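Glycosyl transferase (Staphylococcus aureus, PDB 5U02) is a glycosyl transferase of the TarS type, represented here by a helical linker domain followed by two C-terminal beta domains. Local coordinates at residues F271-K283 with I291-E303. Sequence-based numbering, arbitrary orientation.
Sequences FTAITLTDSISMK and ILTGLDRGYVFEE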
loop_
_atom_site.group_PDB
_atom_site.type_symbol
_atom_site.label_atom_id
_atom_site.label_comp_id
_atom_site.label_asym_id
_atom_site.label_seq_id
_atom_site.Cartn_x
_atom_site.Cartn_y
_atom_site.Cartn_z
ATOM N N PHE A 271 20.218 -1.548 17.486
ATOM C CA PHE A 271 19.431 -0.733 18.407
ATOM C C PHE A 271 19.844 -1.067 19.835
ATOM O O PHE A 271 19.713 -2.219 20.268
ATOM C CB PHE A 271 17.934 -0.983 18.201
ATOM C CG PHE A 271 17.046 -0.109 19.041
ATOM C CD1 PHE A 271 16.813 1.208 18.684
ATOM C CD2 PHE A 271 16.434 -0.609 20.183
ATOM C CE1 PHE A 271 15.994 2.017 19.454
ATOM C CE2 PHE A 271 15.607 0.194 20.959
ATOM C CZ PHE A 271 15.384 1.508 20.594
ATOM N N THR A 272 20.345 -0.068 20.563
ATOM C CA THR A 272 20.821 -0.299 21.920
ATOM C C THR A 272 20.733 0.988 22.730
ATOM O O THR A 272 20.712 2.097 22.184
ATOM C CB THR A 272 22.258 -0.837 21.930
ATOM O OG1 THR A 272 22.545 -1.382 23.223
ATOM C CG2 THR A 272 23.251 0.277 21.630
ATOM N N ALA A 273 20.686 0.823 24.049
ATOM C CA ALA A 273 20.553 1.948 24.964
ATOM C C ALA A 273 21.845 2.753 25.043
ATOM O O ALA A 273 22.943 2.237 24.824
ATOM C CB ALA A 273 20.173 1.456 26.361
ATOM N N ILE A 274 21.701 4.039 25.362
ATOM C CA ILE A 274 22.830 4.926 25.611
ATOM C C ILE A 274 22.492 5.807 26.805
ATOM O O ILE A 274 21.345 5.881 27.253
ATOM C CB ILE A 274 23.180 5.817 24.397
ATOM C CG1 ILE A 274 22.021 6.761 24.075
ATOM C CG2 ILE A 274 23.549 4.979 23.178
ATOM C CD1 ILE A 274 22.353 7.777 23.024
ATOM N N THR A 275 23.518 6.473 27.322
ATOM C CA THR A 275 23.367 7.568 28.272
ATOM C C THR A 275 23.700 8.853 27.524
ATOM O O THR A 275 24.835 9.029 27.068
ATOM C CB THR A 275 24.282 7.382 29.482
ATOM O OG1 THR A 275 23.850 6.237 30.233
ATOM C CG2 THR A 275 24.232 8.614 30.379
ATOM N N LEU A 276 22.706 9.732 27.379
ATOM C CA LEU A 276 22.836 10.867 26.468
ATOM C C LEU A 276 24.085 11.690 26.766
ATOM O O LEU A 276 24.841 12.045 25.853
ATOM C CB LEU A 276 21.583 11.740 26.549
ATOM C CG LEU A 276 21.503 12.918 25.579
ATOM C CD1 LEU A 276 21.585 12.438 24.142
ATOM C CD2 LEU A 276 20.225 13.708 25.807
ATOM N N THR A 277 24.334 11.984 28.040
ATOM C CA THR A 277 25.461 12.845 28.365
ATOM C C THR A 277 26.804 12.135 28.208
ATOM O O THR A 277 27.837 12.809 28.141
ATOM C CB THR A 277 25.287 13.416 29.777
ATOM O OG1 THR A 277 26.210 14.495 29.979
ATOM C CG2 THR A 277 25.480 12.344 30.845
ATOM N N ASP A 278 26.814 10.800 28.121
ATOM C CA ASP A 278 28.036 10.072 27.790
ATOM C C ASP A 278 28.311 10.023 26.293
ATOM O O ASP A 278 29.456 9.782 25.897
ATOM C CB ASP A 278 27.968 8.637 28.323
ATOM C CG ASP A 278 28.232 8.558 29.807
ATOM O OD1 ASP A 278 28.730 9.554 30.369
ATOM O OD2 ASP A 278 27.949 7.503 30.411
ATOM N N SER A 279 27.298 10.236 25.455
ATOM C CA SER A 279 27.447 10.070 24.015
ATOM C C SER A 279 27.451 11.376 23.244
ATOM O O SER A 279 28.079 11.450 22.188
ATOM C CB SER A 279 26.323 9.186 23.463
ATOM O OG SER A 279 26.331 7.913 24.072
ATOM N N ILE A 280 26.756 12.395 23.736
ATOM C CA ILE A 280 26.566 13.645 23.013
ATOM C C ILE A 280 26.753 14.791 23.990
ATOM O O ILE A 280 26.135 14.807 25.060
ATOM C CB ILE A 280 25.176 13.713 22.349
ATOM C CG1 ILE A 280 25.036 12.607 21.295
ATOM C CG2 ILE A 280 24.936 15.082 21.732
ATOM C CD1 ILE A 280 23.673 12.526 20.667
ATOM N N SER A 281 27.619 15.734 23.640
ATOM C CA SER A 281 27.818 16.929 24.438
ATOM C C SER A 281 26.997 18.065 23.849
ATOM O O SER A 281 26.755 18.116 22.640
ATOM C CB SER A 281 29.294 17.327 24.491
ATOM O OG SER A 281 29.715 17.854 23.246
ATOM N N MET A 282 26.562 18.968 24.720
ATOM C CA MET A 282 25.796 20.143 24.325
ATOM C C MET A 282 26.503 21.362 24.890
ATOM O O MET A 282 26.695 21.459 26.106
ATOM C CB MET A 282 24.352 20.056 24.829
ATOM C CG MET A 282 23.485 21.248 24.467
ATOM S SD MET A 282 21.735 20.980 24.852
ATOM C CE MET A 282 21.818 20.590 26.598
ATOM N N LYS A 283 26.918 22.273 24.011
ATOM C CA LYS A 283 27.667 23.446 24.431
ATOM C C LYS A 283 27.143 24.681 23.714
ATOM O O LYS A 283 26.492 24.596 22.668
ATOM C CB LYS A 283 29.169 23.294 24.160
ATOM C CG LYS A 283 29.826 22.118 24.868
ATOM C CD LYS A 283 31.318 22.084 24.567
ATOM C CE LYS A 283 31.823 20.662 24.398
ATOM N NZ LYS A 283 33.030 20.597 23.516
ATOM N N ILE A 291 25.615 23.678 20.091
ATOM C CA ILE A 291 26.397 22.710 19.329
ATOM C C ILE A 291 26.238 21.341 19.978
ATOM O O ILE A 291 26.547 21.164 21.165
ATOM C CB ILE A 291 27.882 23.104 19.253
ATOM C CG1 ILE A 291 28.051 24.518 18.696
ATOM C CG2 ILE A 291 28.644 22.108 18.387
ATOM C CD1 ILE A 291 27.563 24.671 17.276
ATOM N N LEU A 292 25.768 20.373 19.200
ATOM C CA LEU A 292 25.691 18.985 19.633
ATOM C C LEU A 292 26.838 18.227 18.983
ATOM O O LEU A 292 26.962 18.223 17.753
ATOM C CB LEU A 292 24.352 18.362 19.252
ATOM C CG LEU A 292 23.095 19.045 19.796
ATOM C CD1 LEU A 292 21.860 18.288 19.342
ATOM C CD2 LEU A 292 23.145 19.150 21.313
ATOM N N THR A 293 27.679 17.599 19.803
ATOM C CA THR A 293 28.851 16.877 19.317
ATOM C C THR A 293 28.735 15.404 19.684
ATOM O O THR A 293 28.607 15.061 20.865
ATOM C CB THR A 293 30.140 17.470 19.889
ATOM O OG1 THR A 293 30.159 18.883 19.648
ATOM C CG2 THR A 293 31.352 16.843 19.224
ATOM N N GLY A 294 28.764 14.539 18.673
ATOM C CA GLY A 294 28.871 13.112 18.915
ATOM C C GLY A 294 30.277 12.779 19.380
ATOM O O GLY A 294 31.254 13.041 18.657
ATOM N N LEU A 295 30.407 12.214 20.581
ATOM C CA LEU A 295 31.737 12.001 21.149
ATOM C C LEU A 295 32.408 10.760 20.569
ATOM O O LEU A 295 33.598 10.792 20.235
ATOM C CB LEU A 295 31.648 11.896 22.670
ATOM C CG LEU A 295 30.921 13.049 23.362
ATOM C CD1 LEU A 295 30.945 12.858 24.870
ATOM C CD2 LEU A 295 31.531 14.394 22.964
ATOM N N ASP A 296 31.664 9.654 20.452
ATOM C CA ASP A 296 32.213 8.394 19.968
ATOM C C ASP A 296 31.837 8.086 18.532
ATOM O O ASP A 296 32.515 7.278 17.888
ATOM C CB ASP A 296 31.749 7.234 20.859
ATOM C CG ASP A 296 32.282 7.343 22.298
ATOM O OD1 ASP A 296 33.271 8.069 22.517
ATOM O OD2 ASP A 296 31.715 6.690 23.192
ATOM N N ARG A 297 30.771 8.700 18.032
ATOM C CA ARG A 297 30.269 8.439 16.695
ATOM C C ARG A 297 29.428 9.637 16.288
ATOM O O ARG A 297 28.991 10.423 17.132
ATOM C CB ARG A 297 29.449 7.144 16.652
ATOM C CG ARG A 297 28.145 7.231 17.438
ATOM C CD ARG A 297 27.448 5.882 17.566
ATOM N NE ARG A 297 27.945 5.090 18.687
ATOM C CZ ARG A 297 28.543 3.910 18.568
ATOM N NH1 ARG A 297 28.727 3.367 17.373
ATOM N NH2 ARG A 297 28.955 3.271 19.651
ATOM N N GLY A 298 29.218 9.785 14.987
ATOM C CA GLY A 298 28.367 10.852 14.515
ATOM C C GLY A 298 26.899 10.537 14.735
ATOM O O GLY A 298 26.473 9.383 14.701
ATOM N N TYR A 299 26.122 11.592 14.974
ATOM C CA TYR A 299 24.670 11.517 15.060
ATOM C C TYR A 299 24.071 12.471 14.038
ATOM O O TYR A 299 24.425 13.656 14.007
ATOM C CB TYR A 299 24.174 11.865 16.467
ATOM C CG TYR A 299 24.268 10.718 17.443
ATOM C CD1 TYR A 299 25.452 10.459 18.135
ATOM C CD2 TYR A 299 23.175 9.893 17.675
ATOM C CE1 TYR A 299 25.541 9.407 19.026
ATOM C CE2 TYR A 299 23.255 8.840 18.565
ATOM C CZ TYR A 299 24.439 8.602 19.237
ATOM O OH TYR A 299 24.518 7.552 20.122
ATOM N N VAL A 300 23.174 11.957 13.203
ATOM C CA VAL A 300 22.554 12.743 12.146
ATOM C C VAL A 300 21.161 13.151 12.600
ATOM O O VAL A 300 20.371 12.309 13.050
ATOM C CB VAL A 300 22.500 11.962 10.820
ATOM C CG1 VAL A 300 23.843 12.038 10.109
ATOM C CG2 VAL A 300 22.100 10.512 11.062
ATOM N N PHE A 301 20.865 14.444 12.491
ATOM C CA PHE A 301 19.564 14.991 12.830
ATOM C C PHE A 301 18.953 15.629 11.593
ATOM O O PHE A 301 19.667 16.087 10.692
ATOM C CB PHE A 301 19.666 16.027 13.964
ATOM C CG PHE A 301 20.061 15.437 15.292
ATOM C CD1 PHE A 301 21.392 15.192 15.591
ATOM C CD2 PHE A 301 19.096 15.120 16.237
ATOM C CE1 PHE A 301 21.754 14.643 16.811
ATOM C CE2 PHE A 301 19.449 14.572 17.456
ATOM C CZ PHE A 301 20.783 14.335 17.747
ATOM N N GLU A 302 17.623 15.652 11.550
ATOM C CA GLU A 302 16.927 16.300 10.448
ATOM C C GLU A 302 17.158 17.805 10.498
ATOM O O GLU A 302 17.011 18.436 11.549
ATOM C CB GLU A 302 15.433 15.987 10.505
ATOM C CG GLU A 302 14.823 16.105 11.894
ATOM C CD GLU A 302 13.298 16.162 11.875
ATOM O OE1 GLU A 302 12.695 16.165 12.968
ATOM O OE2 GLU A 302 12.704 16.215 10.776
ATOM N N GLU A 303 17.527 18.381 9.363
ATOM C CA GLU A 303 17.757 19.814 9.311
ATOM C C GLU A 303 16.434 20.559 9.200
ATOM O O GLU A 303 15.437 20.033 8.698
ATOM C CB GLU A 303 18.675 20.166 8.138
ATOM C CG GLU A 303 20.082 19.582 8.272
ATOM C CD GLU A 303 21.045 20.142 7.244
ATOM O OE1 GLU A 303 20.701 20.154 6.046
ATOM O OE2 GLU A 303 22.139 20.593 7.635
HETATM O O HOH W 1 27.157 6.705 21.244
HETATM O O HOH W 2 29.013 9.284 21.022
HETATM O O HOH W 3 28.972 20.014 21.543
#
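Over one face of the Tyr-299 ring, nearly above its centre, sits the CD1 methyl of Ile-280, a CH-pi contact of 3.8 Å to the ring centroid. The same methyl comes to the edge of the Phe-301 ring, 4.5 Å from its CZ, in the corner formed by the two rings. At the edge of the Tyr-299 ring, a water lying in the plane of both the phenol ring and the Arg-297 guanidinium hydrogen-bonds to Tyr-299 OH, Ser-279 OG and Arg-297 NE. Ile-274 CD1 lies oblique to the ring, 3.6 Å from Tyr-299 OH, its side chain coming from the opposite direction. Leu-246 and Arg-255 also touch Tyr-299, and Arg-297 forms a salt bridge with Glu-242, tying this corner to the preceding beta domain.

Ile-280 reaches the rings with CG1 beside the backbone N, opposite the carbonyl carbon (chi1 -63°), while its CG2 is left to pack on Leu-292 CB. Further along that face of the hairpin, Met-282 and Leu-292 run side by side.

Strands 280-283 and 291-294 are joined as an antiparallel hairpin, Ser-281 pairing with Thr-293 and Lys-283 with Ile-291 by two backbone bonds each. Beyond them, Leu-295 N reaches Ser-279 O at 2.9 Å, almost straight at 176°, just where the short helix 276-279 gives way to the strand. Ser-279 O also accepts from a water 2.6 Å away, which in turn takes the N-H of Asp-296. On the Ser-281 face, another water links Ser-281 OG, Thr-293 OG1 and Ile-291 O.

Methyl-ring and methyl-methylene contacts thus hold the apolar side, while backbone bonds and bridging waters engage the polar atoms, making the join to the preceding domain partly water-mediated.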